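Local coordinates for glyoxalase family protein (Listeria monocytogenes, PDB 2P7O), which catalyses the hydration of the antibiotic fosfomycin, probably with its bound manganese as cofactor, and so confers resistance to the drug, at residues Y67-F72 with L124-K129; S106-D111 with L116-A121. All coordinates share one frame; numbering follows the deposited sequence.

Interaction 1: Y67-F72 with L124-K129; sequences YNHIAF and LEERLK. With MN (manganese (II) ion), chain C.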
ATOM      1  N   TYR A  67      -6.325  -9.853  -2.451  1.00 25.82           N
ATOM      2  CA  TYR A  67      -6.486  -8.896  -3.548  1.00 23.32           C
ATOM      3  C   TYR A  67      -6.175  -7.461  -3.141  1.00 21.02           C
ATOM      4  O   TYR A  67      -6.335  -6.552  -3.977  1.00 19.97           O
ATOM      5  CB  TYR A  67      -7.937  -9.019  -4.026  1.00 27.19           C
ATOM      6  CG  TYR A  67      -8.250 -10.436  -4.465  1.00 32.18           C
ATOM      7  CD1 TYR A  67      -7.595 -10.957  -5.564  1.00 33.41           C
ATOM      8  CD2 TYR A  67      -9.198 -11.246  -3.859  1.00 37.64           C
ATOM      9  CE1 TYR A  67      -7.810 -12.227  -6.064  1.00 32.21           C
ATOM     10  CE2 TYR A  67      -9.450 -12.517  -4.346  1.00 36.26           C
ATOM     11  CZ  TYR A  67      -8.761 -13.010  -5.434  1.00 37.02           C
ATOM     12  OH  TYR A  67      -9.013 -14.280  -5.923  1.00 46.63           O
ATOM     13  N   ASN A  68      -5.674  -7.223  -1.942  1.00 18.74           N
ATOM     14  CA  ASN A  68      -5.075  -5.920  -1.550  1.00 17.12           C
ATOM     15  C   ASN A  68      -3.917  -5.664  -2.522  1.00 16.77           C
ATOM     16  O   ASN A  68      -3.073  -6.546  -2.673  1.00 16.68           O
ATOM     17  CB  ASN A  68      -4.531  -6.050  -0.109  1.00 20.98           C
ATOM     18  CG  ASN A  68      -5.677  -6.269   0.846  1.00 21.69           C
ATOM     19  OD1 ASN A  68      -6.394  -5.327   1.195  1.00 22.76           O
ATOM     20  ND2 ASN A  68      -6.042  -7.482   1.237  1.00 20.60           N
ATOM     21  N   HIS A  69      -3.799  -4.506  -3.173  1.00 16.92           N
ATOM     22  CA  HIS A  69      -2.660  -4.338  -4.063  1.00 15.08           C
ATOM     23  C   HIS A  69      -2.312  -2.856  -4.201  1.00 16.63           C
ATOM     24  O   HIS A  69      -3.180  -1.962  -4.106  1.00 20.60           O
ATOM     25  CB  HIS A  69      -2.933  -4.869  -5.466  1.00 15.09           C
ATOM     26  CG  HIS A  69      -4.110  -4.306  -6.214  1.00 14.73           C
ATOM     27  ND1 HIS A  69      -5.398  -4.770  -6.028  1.00 15.68           N
ATOM     28  CD2 HIS A  69      -4.209  -3.353  -7.173  1.00 16.48           C
ATOM     29  CE1 HIS A  69      -6.238  -4.094  -6.848  1.00 15.64           C
ATOM     30  NE2 HIS A  69      -5.522  -3.226  -7.549  1.00 17.27           N
ATOM     31  N   ILE A  70      -1.053  -2.686  -4.587  1.00 17.09           N
ATOM     32  CA  ILE A  70      -0.517  -1.337  -4.913  1.00 15.46           C
ATOM     33  C   ILE A  70      -0.418  -1.303  -6.430  1.00 15.21           C
ATOM     34  O   ILE A  70       0.125  -2.233  -7.016  1.00 18.94           O
ATOM     35  CB  ILE A  70       0.862  -1.154  -4.284  1.00 15.00           C
ATOM     36  CG1 ILE A  70       0.819  -1.287  -2.747  1.00 18.69           C
ATOM     37  CG2 ILE A  70       1.468   0.188  -4.708  1.00 25.17           C
ATOM     38  CD1 ILE A  70       2.210  -1.486  -2.135  1.00 16.73           C
ATOM     39  N   ALA A  71      -0.897  -0.243  -7.032  1.00 16.53           N
ATOM     40  CA  ALA A  71      -0.901  -0.149  -8.511  1.00 16.25           C
ATOM     41  C   ALA A  71      -0.049   1.063  -8.903  1.00 16.45           C
ATOM     42  O   ALA A  71      -0.263   2.185  -8.388  1.00 19.69           O
ATOM     43  CB  ALA A  71      -2.352   0.046  -8.968  1.00 20.61           C
ATOM     44  N   PHE A  72       0.902   0.910  -9.807  1.00 17.68           N
ATOM     45  CA  PHE A  72       1.655   2.017 -10.368  1.00 17.09           C
ATOM     46  C   PHE A  72       1.179   2.315 -11.796  1.00 17.38           C
ATOM     47  O   PHE A  72       0.738   1.404 -12.479  1.00 18.36           O
ATOM     48  CB  PHE A  72       3.158   1.657 -10.468  1.00 18.83           C
ATOM     49  CG  PHE A  72       3.793   1.673  -9.072  1.00 21.77           C
ATOM     50  CD1 PHE A  72       4.003   0.498  -8.375  1.00 30.27           C
ATOM     51  CD2 PHE A  72       4.230   2.868  -8.526  1.00 21.15           C
ATOM     52  CE1 PHE A  72       4.646   0.553  -7.143  1.00 34.84           C
ATOM     53  CE2 PHE A  72       4.759   2.940  -7.255  1.00 23.01           C
ATOM     54  CZ  PHE A  72       5.004   1.762  -6.563  1.00 26.51           C
ATOM     55  N   LEU A 124      -8.377   5.385 -14.789  1.00 19.53           N
ATOM     56  CA  LEU A 124      -8.450   4.849 -13.444  1.00 20.72           C
ATOM     57  C   LEU A 124      -9.750   4.107 -13.164  1.00 19.88           C
ATOM     58  O   LEU A 124     -10.807   4.730 -13.189  1.00 20.96           O
ATOM     59  CB  LEU A 124      -8.295   6.026 -12.442  1.00 18.74           C
ATOM     60  CG  LEU A 124      -8.261   5.629 -10.951  1.00 18.91           C
ATOM     61  CD1 LEU A 124      -7.017   4.754 -10.728  1.00 21.77           C
ATOM     62  CD2 LEU A 124      -8.202   6.813  -9.982  1.00 21.85           C
ATOM     63  N   GLU A 125      -9.596   2.855 -12.740  1.00 19.32           N
ATOM     64  CA  GLU A 125     -10.703   2.013 -12.275  1.00 17.93           C
ATOM     65  C   GLU A 125     -10.043   0.787 -11.633  1.00 16.70           C
ATOM     66  O   GLU A 125      -8.850   0.553 -11.911  1.00 17.58           O
ATOM     67  CB  GLU A 125     -11.547   1.621 -13.505  1.00 19.52           C
ATOM     68  CG  GLU A 125     -10.645   0.901 -14.508  1.00 18.07           C
ATOM     69  CD  GLU A 125     -11.320   0.768 -15.879  1.00 20.24           C
ATOM     70  OE1 GLU A 125     -12.543   1.045 -15.966  1.00 32.22           O
ATOM     71  OE2 GLU A 125     -10.604   0.455 -16.862  1.00 25.03           O
ATOM     72  N   GLU A 126     -10.822   0.008 -10.868  1.00 15.94           N
ATOM     73  CA  GLU A 126     -10.257  -1.235 -10.343  1.00 17.16           C
ATOM     74  C   GLU A 126     -10.668  -2.347 -11.309  1.00 20.62           C
ATOM     75  O   GLU A 126     -11.850  -2.497 -11.623  1.00 22.44           O
ATOM     76  CB  GLU A 126     -10.895  -1.433  -8.964  1.00 16.18           C
ATOM     77  CG  GLU A 126     -10.428  -2.692  -8.236  1.00 17.72           C
ATOM     78  CD  GLU A 126      -8.929  -2.907  -8.466  1.00 17.00           C
ATOM     79  OE1 GLU A 126      -8.165  -1.995  -8.156  1.00 16.46           O
ATOM     80  OE2 GLU A 126      -8.497  -4.001  -8.944  1.00 19.78           O
ATOM     81  N   ARG A 127      -9.691  -3.143 -11.687  1.00 19.64           N
ATOM     82  CA  ARG A 127      -9.882  -4.123 -12.751  1.00 20.34           C
ATOM     83  C   ARG A 127      -9.894  -5.572 -12.287  1.00 22.21           C
ATOM     84  O   ARG A 127      -9.886  -6.498 -13.092  1.00 24.36           O
ATOM     85  CB  ARG A 127      -8.820  -3.795 -13.814  1.00 18.26           C
ATOM     86  CG  ARG A 127      -9.049  -2.381 -14.369  1.00 16.82           C
ATOM     87  CD  ARG A 127      -7.974  -2.035 -15.419  1.00 21.03           C
ATOM     88  NE  ARG A 127      -8.172  -0.758 -16.086  1.00 20.96           N
ATOM     89  CZ  ARG A 127      -7.189  -0.084 -16.696  1.00 17.19           C
ATOM     90  NH1 ARG A 127      -5.932  -0.555 -16.739  1.00 18.87           N
ATOM     91  NH2 ARG A 127      -7.513   1.064 -17.319  1.00 19.68           N
ATOM     92  N   LEU A 128      -9.943  -5.841 -10.989  1.00 23.25           N
ATOM     93  CA  LEU A 128      -9.940  -7.217 -10.480  1.00 25.59           C
ATOM     94  C   LEU A 128     -11.066  -8.052 -11.093  1.00 24.72           C
ATOM     95  O   LEU A 128     -10.889  -9.267 -11.257  1.00 23.80           O
ATOM     96  CB  LEU A 128     -10.121  -7.328  -8.955  1.00 32.22           C
ATOM     97  CG  LEU A 128     -10.379  -8.718  -8.370  1.00 37.90           C
ATOM     98  CD1 LEU A 128      -9.070  -9.448  -8.094  1.00 57.53           C
ATOM     99  CD2 LEU A 128     -11.213  -8.748  -7.087  1.00 42.44           C
ATOM    100  N   LYS A 129     -12.203  -7.412 -11.324  1.00 24.57           N
ATOM    101  CA  LYS A 129     -13.365  -8.220 -11.763  1.00 24.06           C
ATOM    102  C   LYS A 129     -13.090  -8.907 -13.102  1.00 27.78           C
ATOM    103  O   LYS A 129     -13.746  -9.867 -13.467  1.00 33.16           O
ATOM    104  CB  LYS A 129     -14.588  -7.319 -11.927  1.00 26.22           C
ATOM    105  CG  LYS A 129     -14.367  -6.185 -12.916  1.00 22.99           C
ATOM    106  CD  LYS A 129     -15.625  -5.338 -13.118  1.00 26.77           C
ATOM    107  CE  LYS A 129     -15.238  -3.974 -13.665  1.00 35.81           C
ATOM    108  NZ  LYS A 129     -15.402  -2.926 -12.613  1.00 46.61           N
TER
HETATM  109 MN    MN C6000      -6.316  -1.993  -9.078  1.00 18.49          MN
HETATM  110  O   HOH W   1      -7.101  -1.764 -11.112  1.00 15.82           O

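Interaction 2: S106-D111 with L116-A121; sequences SIYFYD and LFELHA. With MN (manganese (II) ion), chain C.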
ATOM      1  N   SER A 106      -4.179  -3.525 -17.622  1.00 23.22           N
ATOM      2  CA  SER A 106      -3.415  -3.721 -16.404  1.00 19.95           C
ATOM      3  C   SER A 106      -2.716  -5.085 -16.460  1.00 17.33           C
ATOM      4  O   SER A 106      -3.229  -6.076 -17.016  1.00 21.06           O
ATOM      5  CB  SER A 106      -4.357  -3.607 -15.187  1.00 20.55           C
ATOM      6  OG  SER A 106      -4.684  -2.240 -14.980  1.00 18.87           O
ATOM      7  N   ILE A 107      -1.568  -5.066 -15.780  1.00 18.68           N
ATOM      8  CA  ILE A 107      -0.843  -6.271 -15.441  1.00 20.74           C
ATOM      9  C   ILE A 107      -0.824  -6.495 -13.923  1.00 17.31           C
ATOM     10  O   ILE A 107      -0.425  -5.650 -13.120  1.00 23.43           O
ATOM     11  CB  ILE A 107       0.616  -6.151 -15.896  1.00 21.94           C
ATOM     12  CG1 ILE A 107       0.767  -5.479 -17.268  1.00 23.53           C
ATOM     13  CG2 ILE A 107       1.287  -7.497 -15.829  1.00 22.99           C
ATOM     14  CD1 ILE A 107       2.237  -5.096 -17.540  1.00 22.08           C
ATOM     15  N   TYR A 108      -1.311  -7.664 -13.528  1.00 18.79           N
ATOM     16  CA  TYR A 108      -1.360  -8.020 -12.119  1.00 19.46           C
ATOM     17  C   TYR A 108      -0.405  -9.173 -11.883  1.00 18.41           C
ATOM     18  O   TYR A 108      -0.457 -10.153 -12.645  1.00 21.66           O
ATOM     19  CB  TYR A 108      -2.782  -8.513 -11.828  1.00 20.23           C
ATOM     20  CG  TYR A 108      -3.810  -7.429 -11.646  1.00 18.92           C
ATOM     21  CD1 TYR A 108      -4.614  -7.036 -12.696  1.00 21.67           C
ATOM     22  CD2 TYR A 108      -4.003  -6.832 -10.407  1.00 17.08           C
ATOM     23  CE1 TYR A 108      -5.571  -6.050 -12.549  1.00 27.24           C
ATOM     24  CE2 TYR A 108      -4.989  -5.856 -10.250  1.00 19.04           C
ATOM     25  CZ  TYR A 108      -5.782  -5.481 -11.324  1.00 22.55           C
ATOM     26  OH  TYR A 108      -6.753  -4.494 -11.150  1.00 28.91           O
ATOM     27  N   PHE A 109       0.450  -9.022 -10.882  1.00 19.66           N
ATOM     28  CA  PHE A 109       1.520  -9.983 -10.658  1.00 21.81           C
ATOM     29  C   PHE A 109       1.980  -9.905  -9.208  1.00 21.48           C
ATOM     30  O   PHE A 109       1.696  -8.949  -8.460  1.00 21.67           O
ATOM     31  CB  PHE A 109       2.705  -9.732 -11.620  1.00 19.64           C
ATOM     32  CG  PHE A 109       3.280  -8.322 -11.489  1.00 18.02           C
ATOM     33  CD1 PHE A 109       4.481  -8.041 -10.862  1.00 16.27           C
ATOM     34  CD2 PHE A 109       2.583  -7.274 -12.042  1.00 17.17           C
ATOM     35  CE1 PHE A 109       4.974  -6.750 -10.761  1.00 17.91           C
ATOM     36  CE2 PHE A 109       3.048  -5.970 -12.004  1.00 17.69           C
ATOM     37  CZ  PHE A 109       4.255  -5.717 -11.395  1.00 19.91           C
ATOM     38  N   TYR A 110       2.612 -10.943  -8.691  1.00 22.60           N
ATOM     39  CA  TYR A 110       2.993 -10.954  -7.276  1.00 20.40           C
ATOM     40  C   TYR A 110       4.493 -10.755  -7.149  1.00 21.74           C
ATOM     41  O   TYR A 110       5.160 -10.906  -8.170  1.00 22.40           O
ATOM     42  CB  TYR A 110       2.721 -12.358  -6.641  1.00 22.23           C
ATOM     43  CG  TYR A 110       1.247 -12.665  -6.694  1.00 23.63           C
ATOM     44  CD1 TYR A 110       0.716 -13.162  -7.896  1.00 24.64           C
ATOM     45  CD2 TYR A 110       0.406 -12.389  -5.618  1.00 23.56           C
ATOM     46  CE1 TYR A 110      -0.639 -13.436  -7.975  1.00 28.21           C
ATOM     47  CE2 TYR A 110      -0.971 -12.660  -5.733  1.00 25.17           C
ATOM     48  CZ  TYR A 110      -1.462 -13.155  -6.904  1.00 25.03           C
ATOM     49  OH  TYR A 110      -2.800 -13.450  -7.015  1.00 27.74           O
ATOM     50  N   ASP A 111       4.963 -10.437  -5.936  1.00 20.24           N
ATOM     51  CA  ASP A 111       6.428 -10.428  -5.764  1.00 20.94           C
ATOM     52  C   ASP A 111       6.867 -11.813  -5.294  1.00 23.10           C
ATOM     53  O   ASP A 111       6.221 -12.799  -5.677  1.00 25.11           O
ATOM     54  CB  ASP A 111       6.937  -9.342  -4.825  1.00 23.21           C
ATOM     55  CG  ASP A 111       6.314  -9.387  -3.434  1.00 22.08           C
ATOM     56  OD1 ASP A 111       6.724  -8.530  -2.586  1.00 22.32           O
ATOM     57  OD2 ASP A 111       5.485 -10.268  -3.187  1.00 17.14           O
ATOM     58  N   LEU A 116       0.427  -8.614  -3.930  1.00 17.99           N
ATOM     59  CA  LEU A 116      -0.099  -8.295  -5.258  1.00 16.89           C
ATOM     60  C   LEU A 116       0.243  -6.865  -5.686  1.00 17.35           C
ATOM     61  O   LEU A 116       0.107  -5.893  -4.940  1.00 15.99           O
ATOM     62  CB  LEU A 116      -1.605  -8.497  -5.206  1.00 17.95           C
ATOM     63  CG  LEU A 116      -2.293  -8.363  -6.579  1.00 18.53           C
ATOM     64  CD1 LEU A 116      -1.769  -9.400  -7.574  1.00 16.98           C
ATOM     65  CD2 LEU A 116      -3.773  -8.573  -6.331  1.00 19.02           C
ATOM     66  N   PHE A 117       0.734  -6.786  -6.930  1.00 16.72           N
ATOM     67  CA  PHE A 117       1.065  -5.485  -7.512  1.00 17.06           C
ATOM     68  C   PHE A 117       0.353  -5.400  -8.859  1.00 16.20           C
ATOM     69  O   PHE A 117      -0.054  -6.405  -9.461  1.00 18.51           O
ATOM     70  CB  PHE A 117       2.564  -5.423  -7.850  1.00 17.42           C
ATOM     71  CG  PHE A 117       3.421  -5.133  -6.620  1.00 15.83           C
ATOM     72  CD1 PHE A 117       4.076  -6.157  -5.942  1.00 17.02           C
ATOM     73  CD2 PHE A 117       3.560  -3.844  -6.136  1.00 17.57           C
ATOM     74  CE1 PHE A 117       4.862  -5.917  -4.810  1.00 16.19           C
ATOM     75  CE2 PHE A 117       4.334  -3.558  -5.014  1.00 16.65           C
ATOM     76  CZ  PHE A 117       5.010  -4.604  -4.365  1.00 17.19           C
ATOM     77  N   GLU A 118       0.179  -4.181  -9.318  1.00 17.13           N
ATOM     78  CA  GLU A 118      -0.470  -3.923 -10.590  1.00 16.48           C
ATOM     79  C   GLU A 118       0.314  -2.808 -11.289  1.00 17.28           C
ATOM     80  O   GLU A 118       0.681  -1.809 -10.689  1.00 16.92           O
ATOM     81  CB  GLU A 118      -1.932  -3.549 -10.358  1.00 17.42           C
ATOM     82  CG  GLU A 118      -2.727  -3.118 -11.587  1.00 18.85           C
ATOM     83  CD  GLU A 118      -4.137  -2.635 -11.313  1.00 17.82           C
ATOM     84  OE1 GLU A 118      -4.490  -2.481 -10.107  1.00 15.21           O
ATOM     85  OE2 GLU A 118      -4.883  -2.403 -12.304  1.00 17.51           O
ATOM     86  N   LEU A 119       0.533  -2.999 -12.590  1.00 17.34           N
ATOM     87  CA  LEU A 119       0.883  -1.899 -13.488  1.00 17.48           C
ATOM     88  C   LEU A 119      -0.341  -1.528 -14.334  1.00 16.14           C
ATOM     89  O   LEU A 119      -0.941  -2.377 -15.005  1.00 19.91           O
ATOM     90  CB  LEU A 119       2.042  -2.421 -14.363  1.00 17.74           C
ATOM     91  CG  LEU A 119       3.334  -2.583 -13.540  1.00 17.49           C
ATOM     92  CD1 LEU A 119       4.409  -3.138 -14.473  1.00 20.06           C
ATOM     93  CD2 LEU A 119       3.817  -1.308 -12.878  1.00 18.64           C
ATOM     94  N   HIS A 120      -0.791  -0.301 -14.158  1.00 17.92           N
ATOM     95  CA  HIS A 120      -2.102   0.087 -14.662  1.00 18.83           C
ATOM     96  C   HIS A 120      -1.866   1.123 -15.753  1.00 17.66           C
ATOM     97  O   HIS A 120      -1.295   2.172 -15.441  1.00 17.84           O
ATOM     98  CB  HIS A 120      -2.899   0.641 -13.466  1.00 21.45           C
ATOM     99  CG  HIS A 120      -4.251   1.212 -13.819  1.00 20.02           C
ATOM    100  ND1 HIS A 120      -5.441   0.689 -13.333  1.00 20.97           N
ATOM    101  CD2 HIS A 120      -4.612   2.352 -14.474  1.00 20.06           C
ATOM    102  CE1 HIS A 120      -6.447   1.413 -13.781  1.00 20.68           C
ATOM    103  NE2 HIS A 120      -5.966   2.419 -14.510  1.00 20.75           N
ATOM    104  N   ALA A 121      -2.296   0.862 -16.973  1.00 17.86           N
ATOM    105  CA  ALA A 121      -2.358   1.949 -17.970  1.00 21.36           C
ATOM    106  C   ALA A 121      -3.810   2.375 -18.180  1.00 19.95           C
ATOM    107  O   ALA A 121      -4.770   1.622 -17.955  1.00 21.01           O
ATOM    108  CB  ALA A 121      -1.842   1.429 -19.307  1.00 20.31           C
TER
HETATM  109 MN    MN C6000      -6.316  -1.993  -9.078  1.00 18.49          MN
HETATM  110  O   HOH W   1      -7.101  -1.764 -11.112  1.00 15.82           O

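Interaction 1: Y67-F72 with L124-K129
His-69 and Glu-126 meet through a shared manganese ion: NE2 of His-69 and OE1 of Glu-126 each bind the metal at 2.1 Å. The same two atoms lie 3.0 Å apart, a separation set by the metal they share, not by a hydrogen bond between them. The side chains approach from opposite directions, the carboxylate at the imidazole edge with its plane turned 67° from the ring. Glu-126 reaches the ion by a turn about its CB-CG bond (chi2 39°).

Hydrogen bonds within each segment fix these ligands. ND1 of His-69 donates to the carbonyl O of Tyr-67 at 2.9 Å, almost straight and near the ring plane, which sets the rotation of the imidazole and leaves NE2 for the metal. Glu-126 OE2 accepts from N of Leu-128 on its anti side, tilted out of the carboxylate plane, and also bonds OH of Tyr-108, while OE1 has a further partner in Thr-9 of the second subunit. A metal-bound water donates to O of Glu-125 and accepts from N of Arg-127, tying the loop to the ion a second time.

Apolar contact is confined to Tyr-67 and Leu-128, whose CD1 atoms approach to 3.3 Å as the side chains cross at about a right angle.

Glu-118 of the same chain and His-7 of the second subunit complete the coordination, making this the intersubunit manganese site of a glyoxalase-superfamily dimer.

Interaction 2: S106-D111 with L116-A121
Glu-118 OE2 is gripped from several sides: OG of Ser-106 donates to its anti lone pair at 2.7 Å, the metal-bound water donates at 2.6 Å, and ND1 of His-120 adds a weak bond, its NE2 being hydrogen-bonded to O of Thr-123. The other oxygen, OE1, binds manganese at 2.1 Å, so Ser-106 acts in the second shell, steadying a metal ligand. With CG anti to the backbone N (chi1 174°) and the chain extended beyond it, the carboxylate reaches out alongside Tyr-108, its plane stacked 27° from that of the ring. CG of Glu-118 makes a CH-pi contact over one ring face, 3.9 Å from the centroid, the hydroxyl of Tyr-108 being hydrogen-bonded to OE2 of Glu-126. On this same sheet face, CD1 of Leu-116 lies over the Tyr-110 ring, 4.0 Å from its centroid.

The backbones form an antiparallel ladder. Ile-107 pairs with Leu-119 and Phe-109 with Phe-117 through two hydrogen bonds each, the shortest being Phe-117 N to Phe-109 O at 2.8 Å.

On the face opposite Glu-118, the Phe-109 ring takes CB of Phe-117 over one face (CH-pi), 4.1 Å from its centroid, and CG of Leu-119 at its edge, 3.7 Å from CE2.

This hairpin has strand 69-73 beside 116-120 and strand 93-94 beside 106-110. Its Ile-107, Phe-109 and Leu-119 face packs on helices 15-26 and 79-89, while the Glu-118 face carries the manganese.

From the N terminus, residues 67-72 enter strand 69-73, and the chain then passes through helix 79-89 and strand 93-94 to 106-111. A short turn brings it back as 116-121, so interaction 2 closes a tight hairpin. That hairpin lies wholly within the longer loop that interaction 1 closes when 124-129 returns to 67-72. Strands 69-73 and 116-120 are neighbours in one sheet, which joins the contacts through backbone pairing. They also share the manganese and its water, and NH1 of Arg-127 probably bonds to OG of Ser-106 and O of Ala-121. Together they tie the C-terminal loop to the sheet and the second subunit.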